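Local coordinates for glycoside hydrolase family 31 (PDB 5X3I), which hydrolyses the alpha-1,3-glucosidic linkages of the cyclic tetrasaccharide cyclobis-(1-6)-alpha-nigerosyl to yield isomaltose during its intracellular breakdown, at residues Gly238-Thr243 with Ala271-Asp276; Met224-Val229 with Thr279-Phe284; Glu151-Gly156 with Glu265-Leu270. The protein carries 1 engineered substitution. One frame throughout, in Å; residues are numbered along the deposited sequence.

Contact 1: residues Gly238-Thr243 with Ala271-Asp276; sequences GFHVRT and AIYEGD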
loop_
_atom_site.group_PDB
_atom_site.type_symbol
_atom_site.label_atom_id
_atom_site.label_comp_id
_atom_site.label_asym_id
_atom_site.label_seq_id
_atom_site.Cartn_x
_atom_site.Cartn_y
_atom_site.Cartn_z
ATOM N N GLY A 238 20.492 5.908 -10.581
ATOM C CA GLY A 238 19.072 5.891 -10.308
ATOM C C GLY A 238 18.463 7.262 -10.484
ATOM O O GLY A 238 19.170 8.260 -10.528
ATOM N N PHE A 239 17.141 7.312 -10.565
ATOM C CA PHE A 239 16.436 8.566 -10.780
ATOM C C PHE A 239 15.217 8.688 -9.875
ATOM O O PHE A 239 14.606 7.700 -9.508
ATOM C CB PHE A 239 15.990 8.689 -12.242
ATOM C CG PHE A 239 14.931 7.693 -12.633
ATOM C CD1 PHE A 239 13.588 8.018 -12.551
ATOM C CD2 PHE A 239 15.281 6.428 -13.063
ATOM C CE1 PHE A 239 12.620 7.101 -12.897
ATOM C CE2 PHE A 239 14.317 5.508 -13.408
ATOM C CZ PHE A 239 12.982 5.848 -13.324
ATOM N N HIS A 240 14.869 9.919 -9.548
ATOM C CA HIS A 240 13.634 10.226 -8.857
ATOM C C HIS A 240 12.950 11.380 -9.570
ATOM O O HIS A 240 13.497 12.471 -9.647
ATOM C CB HIS A 240 13.908 10.582 -7.394
ATOM C CG HIS A 240 12.739 11.170 -6.678
ATOM N ND1 HIS A 240 12.874 12.140 -5.709
ATOM C CD2 HIS A 240 11.413 10.917 -6.768
ATOM C CE1 HIS A 240 11.687 12.468 -5.244
ATOM N NE2 HIS A 240 10.782 11.735 -5.867
ATOM N N VAL A 241 11.754 11.143 -10.084
ATOM C CA VAL A 241 10.980 12.234 -10.653
ATOM C C VAL A 241 10.366 12.991 -9.495
ATOM O O VAL A 241 9.594 12.400 -8.730
ATOM C CB VAL A 241 9.878 11.734 -11.582
ATOM C CG1 VAL A 241 9.202 12.901 -12.270
ATOM C CG2 VAL A 241 10.441 10.740 -12.592
ATOM N N ARG A 242 10.642 14.283 -9.337
ATOM C CA ARG A 242 10.138 14.838 -8.109
ATOM C C ARG A 242 8.758 15.405 -8.361
ATOM O O ARG A 242 8.588 16.578 -8.648
ATOM C CB ARG A 242 11.073 15.950 -7.610
ATOM C CG ARG A 242 12.519 15.530 -7.411
ATOM C CD ARG A 242 13.436 16.723 -7.199
ATOM N NE ARG A 242 14.741 16.298 -6.700
ATOM C CZ ARG A 242 15.828 17.061 -6.680
ATOM N NH1 ARG A 242 15.775 18.302 -7.151
ATOM N NH2 ARG A 242 16.970 16.585 -6.196
ATOM N N THR A 243 7.772 14.590 -8.037
ATOM C CA THR A 243 6.382 14.982 -8.085
ATOM C C THR A 243 5.605 13.992 -7.234
ATOM O O THR A 243 6.014 12.839 -7.115
ATOM C CB THR A 243 5.845 14.972 -9.530
ATOM O OG1 THR A 243 4.491 15.419 -9.548
ATOM C CG2 THR A 243 5.918 13.581 -10.115
ATOM N N ALA A 271 15.807 14.133 -10.457
ATOM C CA ALA A 271 17.044 13.917 -9.719
ATOM C C ALA A 271 17.744 12.680 -10.246
ATOM O O ALA A 271 17.113 11.659 -10.495
ATOM C CB ALA A 271 16.773 13.790 -8.212
ATOM N N ILE A 272 19.049 12.791 -10.445
ATOM C CA ILE A 272 19.867 11.665 -10.863
ATOM C C ILE A 272 20.847 11.313 -9.752
ATOM O O ILE A 272 21.511 12.189 -9.222
ATOM C CB ILE A 272 20.648 11.975 -12.150
ATOM C CG1 ILE A 272 19.683 12.316 -13.284
ATOM C CG2 ILE A 272 21.519 10.793 -12.545
ATOM C CD1 ILE A 272 18.775 11.184 -13.660
ATOM N N TYR A 273 20.928 10.037 -9.392
ATOM C CA TYR A 273 21.866 9.614 -8.354
ATOM C C TYR A 273 22.872 8.652 -8.951
ATOM O O TYR A 273 22.501 7.757 -9.698
ATOM C CB TYR A 273 21.141 8.952 -7.174
ATOM C CG TYR A 273 19.909 9.688 -6.705
ATOM C CD1 TYR A 273 20.011 10.881 -6.020
ATOM C CD2 TYR A 273 18.647 9.180 -6.942
ATOM C CE1 TYR A 273 18.885 11.550 -5.582
ATOM C CE2 TYR A 273 17.520 9.842 -6.510
ATOM C CZ TYR A 273 17.646 11.025 -5.834
ATOM O OH TYR A 273 16.526 11.691 -5.415
ATOM N N GLU A 274 24.144 8.822 -8.607
ATOM C CA GLU A 274 25.187 7.975 -9.179
ATOM C C GLU A 274 25.943 7.197 -8.109
ATOM O O GLU A 274 26.201 7.717 -7.033
ATOM C CB GLU A 274 26.160 8.826 -9.995
ATOM C CG GLU A 274 25.463 9.841 -10.885
ATOM C CD GLU A 274 26.026 9.879 -12.283
ATOM O OE1 GLU A 274 25.236 10.008 -13.242
ATOM O OE2 GLU A 274 27.263 9.787 -12.424
ATOM N N GLY A 275 26.268 5.942 -8.398
ATOM C CA GLY A 275 27.089 5.144 -7.503
ATOM C C GLY A 275 26.695 3.687 -7.552
ATOM O O GLY A 275 25.971 3.274 -8.457
ATOM N N ASP A 276 27.154 2.907 -6.577
ATOM C CA ASP A 276 26.647 1.551 -6.402
ATOM C C ASP A 276 25.218 1.668 -5.867
ATOM O O ASP A 276 24.825 2.751 -5.441
ATOM C CB ASP A 276 27.556 0.720 -5.478
ATOM C CG ASP A 276 27.753 1.335 -4.101
ATOM O OD1 ASP A 276 26.936 2.153 -3.639
ATOM O OD2 ASP A 276 28.755 0.970 -3.459
#
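A271 opens the pairing with H240: its N bonds to H240 O and its O takes H240 N, both at 3.0 Å, a hydrogen-bonded antiparallel pair. The A271 methyl shares a face of the sheet with the H240 side chain, and the R242 guanidinium lies over it, with NH2 3.5 Å from A271 CB. R242 gets there by an extended chain from CG to NE, and its charge is met by a salt bridge to E287 of helix 277-288. A271 O also receives a CA-H...O contact from F239 CA at 3.2 Å.

I272 faces F239 as the non-hydrogen-bonded pair, with CA atoms 4.6 Å apart. On the face opposite to A271, I272 CD1 reaches F239 CB at 4.0 Å, an apolar touch on the side where F239 also meets L256 of strand 255-261.

Y273 closes the ladder with G238. Its N donates an almost straight bond to G238 O (2.7 Å, 174°), and G238 N returns one to Y273 O that is more bent, at 146°. The Y273 ring runs past G238 toward H240, and the side chains of Y273 and H240 point the same way. CG of Y273 is anti to its carbonyl carbon (chi1 -45°), which carries the phenol along the strand, CD2 nearest G238 O, until its OH comes to 3.5 Å from H240 CB. The hydroxyl is hydrogen-bonded to E287, so one glutamate serves both R242 and Y273. This is a regular antiparallel ladder inside a mixed sheet of the GH31 N-terminal beta domain, with helix 277-288 packed on the face bearing Y273 and H240.

Contact 2: residues Met224-Val229 with Thr279-Phe284; sequences MPFAHV and TVLTGF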
loop_
_atom_site.group_PDB
_atom_site.type_symbol
_atom_site.label_atom_id
_atom_site.label_comp_id
_atom_site.label_asym_id
_atom_site.label_seq_id
_atom_site.Cartn_x
_atom_site.Cartn_y
_atom_site.Cartn_z
ATOM N N MET A 224 6.384 4.528 -5.855
ATOM C CA MET A 224 7.229 5.726 -5.851
ATOM C C MET A 224 7.813 6.005 -7.253
ATOM O O MET A 224 8.239 5.086 -7.928
ATOM C CB MET A 224 8.391 5.598 -4.865
ATOM C CG MET A 224 8.040 5.150 -3.461
ATOM S SD MET A 224 9.518 5.142 -2.432
ATOM C CE MET A 224 8.818 4.403 -0.936
ATOM N N PRO A 225 7.901 7.280 -7.652
ATOM C CA PRO A 225 8.507 7.585 -8.957
ATOM C C PRO A 225 10.027 7.539 -8.867
ATOM O O PRO A 225 10.691 8.548 -9.041
ATOM C CB PRO A 225 8.013 8.996 -9.247
ATOM C CG PRO A 225 7.825 9.608 -7.898
ATOM C CD PRO A 225 7.382 8.487 -6.991
ATOM N N PHE A 226 10.559 6.378 -8.530
ATOM C CA PHE A 226 11.988 6.223 -8.301
ATOM C C PHE A 226 12.388 4.813 -8.668
ATOM O O PHE A 226 11.629 3.884 -8.448
ATOM C CB PHE A 226 12.362 6.523 -6.837
ATOM C CG PHE A 226 13.667 5.888 -6.404
ATOM C CD1 PHE A 226 14.864 6.566 -6.555
ATOM C CD2 PHE A 226 13.695 4.604 -5.884
ATOM C CE1 PHE A 226 16.065 5.985 -6.176
ATOM C CE2 PHE A 226 14.900 4.017 -5.507
ATOM C CZ PHE A 226 16.082 4.709 -5.659
ATOM N N ALA A 227 13.578 4.649 -9.227
ATOM C CA ALA A 227 14.084 3.315 -9.528
ATOM C C ALA A 227 15.599 3.282 -9.664
ATOM O O ALA A 227 16.226 4.291 -9.968
ATOM C CB ALA A 227 13.455 2.789 -10.798
ATOM N N HIS A 228 16.162 2.096 -9.480
ATOM C CA HIS A 228 17.560 1.850 -9.774
ATOM C C HIS A 228 17.698 1.527 -11.258
ATOM O O HIS A 228 16.882 0.794 -11.813
ATOM C CB HIS A 228 18.107 0.677 -8.946
ATOM C CG HIS A 228 18.189 0.945 -7.475
ATOM N ND1 HIS A 228 19.348 1.357 -6.856
ATOM C CD2 HIS A 228 17.256 0.848 -6.500
ATOM C CE1 HIS A 228 19.125 1.515 -5.565
ATOM N NE2 HIS A 228 17.863 1.211 -5.322
ATOM N N VAL A 229 18.725 2.066 -11.902
ATOM C CA VAL A 229 19.131 1.528 -13.191
ATOM C C VAL A 229 20.473 0.857 -12.962
ATOM O O VAL A 229 21.498 1.518 -12.812
ATOM C CB VAL A 229 19.244 2.615 -14.273
ATOM C CG1 VAL A 229 19.453 1.975 -15.641
ATOM C CG2 VAL A 229 18.008 3.496 -14.272
ATOM N N THR A 279 24.611 3.528 -2.590
ATOM C CA THR A 279 24.886 4.957 -2.675
ATOM C C THR A 279 23.789 5.689 -3.455
ATOM O O THR A 279 23.437 6.812 -3.131
ATOM C CB THR A 279 26.253 5.227 -3.328
ATOM O OG1 THR A 279 27.276 4.592 -2.557
ATOM C CG2 THR A 279 26.540 6.721 -3.388
ATOM N N VAL A 280 23.247 5.040 -4.473
ATOM C CA VAL A 280 22.093 5.585 -5.183
ATOM C C VAL A 280 20.920 5.743 -4.214
ATOM O O VAL A 280 20.293 6.797 -4.154
ATOM C CB VAL A 280 21.682 4.700 -6.366
ATOM C CG1 VAL A 280 20.293 5.075 -6.860
ATOM C CG2 VAL A 280 22.696 4.825 -7.502
ATOM N N LEU A 281 20.650 4.702 -3.437
ATOM C CA LEU A 281 19.561 4.760 -2.470
ATOM C C LEU A 281 19.798 5.862 -1.434
ATOM O O LEU A 281 18.870 6.575 -1.063
ATOM C CB LEU A 281 19.375 3.402 -1.796
ATOM C CG LEU A 281 18.156 3.241 -0.881
ATOM C CD1 LEU A 281 16.895 3.807 -1.537
ATOM C CD2 LEU A 281 17.979 1.774 -0.539
ATOM N N THR A 282 21.045 6.026 -1.005
ATOM C CA THR A 282 21.380 7.045 -0.019
ATOM C C THR A 282 21.008 8.433 -0.525
ATOM O O THR A 282 20.454 9.244 0.211
ATOM C CB THR A 282 22.877 7.019 0.339
ATOM O OG1 THR A 282 23.214 5.756 0.920
ATOM C CG2 THR A 282 23.223 8.131 1.311
ATOM N N GLY A 283 21.318 8.701 -1.788
ATOM C CA GLY A 283 20.956 9.968 -2.394
ATOM C C GLY A 283 19.453 10.204 -2.378
ATOM O O GLY A 283 18.999 11.278 -2.014
ATOM N N PHE A 284 18.690 9.195 -2.781
ATOM C CA PHE A 284 17.229 9.251 -2.728
ATOM C C PHE A 284 16.744 9.533 -1.295
ATOM O O PHE A 284 15.993 10.471 -1.064
ATOM C CB PHE A 284 16.635 7.941 -3.258
ATOM C CG PHE A 284 15.121 7.921 -3.343
ATOM C CD1 PHE A 284 14.422 8.973 -3.907
ATOM C CD2 PHE A 284 14.409 6.821 -2.888
ATOM C CE1 PHE A 284 13.048 8.936 -4.002
ATOM C CE2 PHE A 284 13.037 6.781 -2.976
ATOM C CZ PHE A 284 12.355 7.834 -3.533
#
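F226 and F284 form the main aromatic contact, an offset stack whose planes are only 4° from parallel and whose centroids are 3.8 Å apart. The overlap is deep: F226 CD1 sits over the F284 ring and comes within 3.5 Å of F284 CG. F226 CB adds a CH-pi contact to the same ring, 3.9 Å from its centroid. Both side chains carry CG anti to the backbone N (chi1 158° in F226, -176° in F284), which sends one ring out from the strand and the other out from the helix until they lie flat together.

Sulfur supplies the second kind of contact. M224, its chain extended beyond CG, places SD at the edge of the F284 ring and in its plane, 3.9 Å from F284 CE2, a Met-aromatic contact.

Aliphatic branches of the helix meet the rings of the strand. L281 CD1 approaches F226 CZ at 4.3 Å, while V280 CG1 touches H228 ND1 at 3.8 Å as those side chains slide past each other in opposite directions. The polar end of H228 is used beyond the helix, its NE2 hydrogen-bonding to the carbonyl O of S556, and H240 meets the F284 ring edge-to-face.

No hydrogen bond joins the two segments. This part of the interface between helix 277-288 and strand 223-230 rests on buried ring, sulfur and methyl packing, while polar ties of the helix to the sheet lie at E287.

Contact 3: residues Glu151-Gly156 with Glu265-Leu270; sequences EVRGGG and EPVVDL. With SO4 (sulfate ion), chain C.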
loop_
_atom_site.group_PDB
_atom_site.type_symbol
_atom_site.label_atom_id
_atom_site.label_comp_id
_atom_site.label_asym_id
_atom_site.label_seq_id
_atom_site.Cartn_x
_atom_site.Cartn_y
_atom_site.Cartn_z
ATOM N N GLU A 151 10.403 22.741 -19.432
ATOM C CA GLU A 151 11.725 22.150 -19.292
ATOM C C GLU A 151 11.704 20.874 -18.464
ATOM O O GLU A 151 10.960 20.752 -17.492
ATOM C CB GLU A 151 12.695 23.132 -18.637
ATOM C CG GLU A 151 12.734 24.505 -19.255
ATOM C CD GLU A 151 13.470 25.495 -18.381
ATOM O OE1 GLU A 151 14.278 25.053 -17.536
ATOM O OE2 GLU A 151 13.230 26.712 -18.527
ATOM N N VAL A 152 12.532 19.928 -18.865
ATOM C CA VAL A 152 12.877 18.820 -18.006
ATOM C C VAL A 152 14.255 19.134 -17.457
ATOM O O VAL A 152 15.220 19.232 -18.211
ATOM C CB VAL A 152 12.869 17.488 -18.751
ATOM C CG1 VAL A 152 13.462 16.395 -17.878
ATOM C CG2 VAL A 152 11.457 17.142 -19.174
ATOM N N ARG A 153 14.334 19.339 -16.150
ATOM C CA ARG A 153 15.573 19.768 -15.517
ATOM C C ARG A 153 16.218 18.653 -14.722
ATOM O O ARG A 153 15.549 17.984 -13.940
ATOM C CB ARG A 153 15.319 20.951 -14.590
ATOM C CG ARG A 153 14.627 22.121 -15.234
ATOM C CD ARG A 153 14.229 23.143 -14.190
ATOM N NE ARG A 153 13.603 24.313 -14.793
ATOM C CZ ARG A 153 13.086 25.325 -14.106
ATOM N NH1 ARG A 153 13.119 25.312 -12.783
ATOM N NH2 ARG A 153 12.538 26.349 -14.744
ATOM N N GLY A 154 17.520 18.470 -14.912
ATOM C CA GLY A 154 18.298 17.621 -14.032
ATOM C C GLY A 154 18.788 16.282 -14.541
ATOM O O GLY A 154 19.594 15.635 -13.873
ATOM N N GLY A 155 18.338 15.863 -15.716
ATOM C CA GLY A 155 18.745 14.572 -16.236
ATOM C C GLY A 155 20.020 14.563 -17.063
ATOM O O GLY A 155 20.545 13.500 -17.388
ATOM N N GLY A 156 20.519 15.742 -17.415
ATOM C CA GLY A 156 21.718 15.843 -18.232
ATOM C C GLY A 156 21.632 15.084 -19.543
ATOM O O GLY A 156 20.586 15.056 -20.188
ATOM N N GLU A 265 2.691 24.581 -13.672
ATOM C CA GLU A 265 4.040 24.892 -14.105
ATOM C C GLU A 265 4.574 23.779 -14.986
ATOM O O GLU A 265 4.707 22.648 -14.537
ATOM C CB GLU A 265 4.951 25.111 -12.893
ATOM C CG GLU A 265 6.369 25.526 -13.231
ATOM C CD GLU A 265 7.260 25.662 -12.001
ATOM O OE1 GLU A 265 7.976 26.680 -11.894
ATOM O OE2 GLU A 265 7.258 24.749 -11.145
ATOM N N PRO A 266 4.889 24.098 -16.250
ATOM C CA PRO A 266 5.379 23.078 -17.180
ATOM C C PRO A 266 6.843 22.718 -16.931
ATOM O O PRO A 266 7.678 22.872 -17.815
ATOM C CB PRO A 266 5.200 23.742 -18.548
ATOM C CG PRO A 266 5.366 25.189 -18.272
ATOM C CD PRO A 266 4.788 25.422 -16.887
ATOM N N VAL A 267 7.144 22.236 -15.731
ATOM C CA VAL A 267 8.510 21.878 -15.371
ATOM C C VAL A 267 8.555 20.490 -14.752
ATOM O O VAL A 267 7.749 20.174 -13.878
ATOM C CB VAL A 267 9.116 22.897 -14.385
ATOM C CG1 VAL A 267 10.483 22.437 -13.901
ATOM C CG2 VAL A 267 9.214 24.266 -15.030
ATOM N N VAL A 268 9.479 19.657 -15.217
ATOM C CA VAL A 268 9.737 18.377 -14.579
ATOM C C VAL A 268 11.132 18.397 -13.966
ATOM O O VAL A 268 12.134 18.523 -14.672
ATOM C CB VAL A 268 9.613 17.204 -15.556
ATOM C CG1 VAL A 268 10.065 15.926 -14.895
ATOM C CG2 VAL A 268 8.177 17.062 -16.036
ATOM N N ASP A 269 11.184 18.308 -12.643
ATOM C CA ASP A 269 12.450 18.258 -11.930
ATOM C C ASP A 269 12.852 16.812 -11.710
ATOM O O ASP A 269 12.148 16.053 -11.045
ATOM C CB ASP A 269 12.364 18.997 -10.595
ATOM C CG ASP A 269 12.276 20.500 -10.760
ATOM O OD1 ASP A 269 11.184 21.060 -10.524
ATOM O OD2 ASP A 269 13.298 21.125 -11.121
ATOM N N LEU A 270 13.992 16.437 -12.268
ATOM C CA LEU A 270 14.441 15.060 -12.241
ATOM C C LEU A 270 15.769 14.949 -11.509
ATOM O O LEU A 270 16.739 15.610 -11.877
ATOM C CB LEU A 270 14.562 14.517 -13.662
ATOM C CG LEU A 270 15.081 13.091 -13.836
ATOM C CD1 LEU A 270 14.033 12.086 -13.411
ATOM C CD2 LEU A 270 15.542 12.836 -15.268
HETATM S S SO4 C . 20.334 19.541 -17.068
HETATM O O1 SO4 C . 20.428 18.252 -16.391
HETATM O O2 SO4 C . 19.388 20.425 -16.394
HETATM O O3 SO4 C . 21.647 20.175 -17.073
HETATM O O4 SO4 C . 19.893 19.315 -18.440
#
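E151-R153 and V267-L270 run as parallel strands, their axes 4.8 Å apart, joined by three strong backbone bonds and a longer one from E151 N to P266 O (3.2 Å). V268 N bonds to E151 O, V268 O takes R153 N, and L270 N reaches R153 O at 2.8 Å, nearly along the C=O axis.

On one face, V152 and V268 lie side by side, CG2 of V152 4.1 Å from V268 CB, and F176 of strand 170-179 packs against both. The other face carries the charged side chains of E151, R153 and D269, with V267 among them. R153, extended from CG to NE, lays its guanidinium across V267, whose CG1 sits under one face, 3.7 Å from R153 NE. That NE also makes a salt bridge to E151 OE1 at 2.9 Å, meeting the oxygen from above the carboxylate plane. D269 OD2 lies near R153 NH1 but too far for a salt bridge. Replacing V267 by alanine removes both methyls under the guanidinium, and R153 would probably be freer to swing away from E151.

Beyond the strand, G155 CA rests 3.8 Å from L270 CD2. The glycine loop holds a sulfate ion, probably from the crystallisation liquor, through G156 N to O1 (2.7 Å) and G154 N to O2. At G154 and G155 a beta carbon would collide with L270.

The chemistry thus divides by face: apolar packing toward the facing sheet, a charge pair over a valine on the other, and backbone N-H groups of the glycine loop able to grip an anion.

All three contacts belong to one mixed sheet and the helix that follows it, on the same side of the chain's centre. Strand 267-274 is common to contacts 1 and 3, pairing with 237-241 along its later half and with edge strand 151-153 along its earlier one. Contact 2 joins strand 223-230, beside 237-241 in the sheet, to helix 277-288, which directly succeeds strand 267-274. Along the chain, contact 1 is nested inside the loop closed by contact 2, while contact 3 alternates with both. Centres of contacts 1 and 2 lie about 5 Å apart, those of 2 and 3 about 17 Å. Contact 3 brings in an edge strand over 100 residues away in sequence, and contact 2 lays the helix on the sheet, away from the inferred active-site residues.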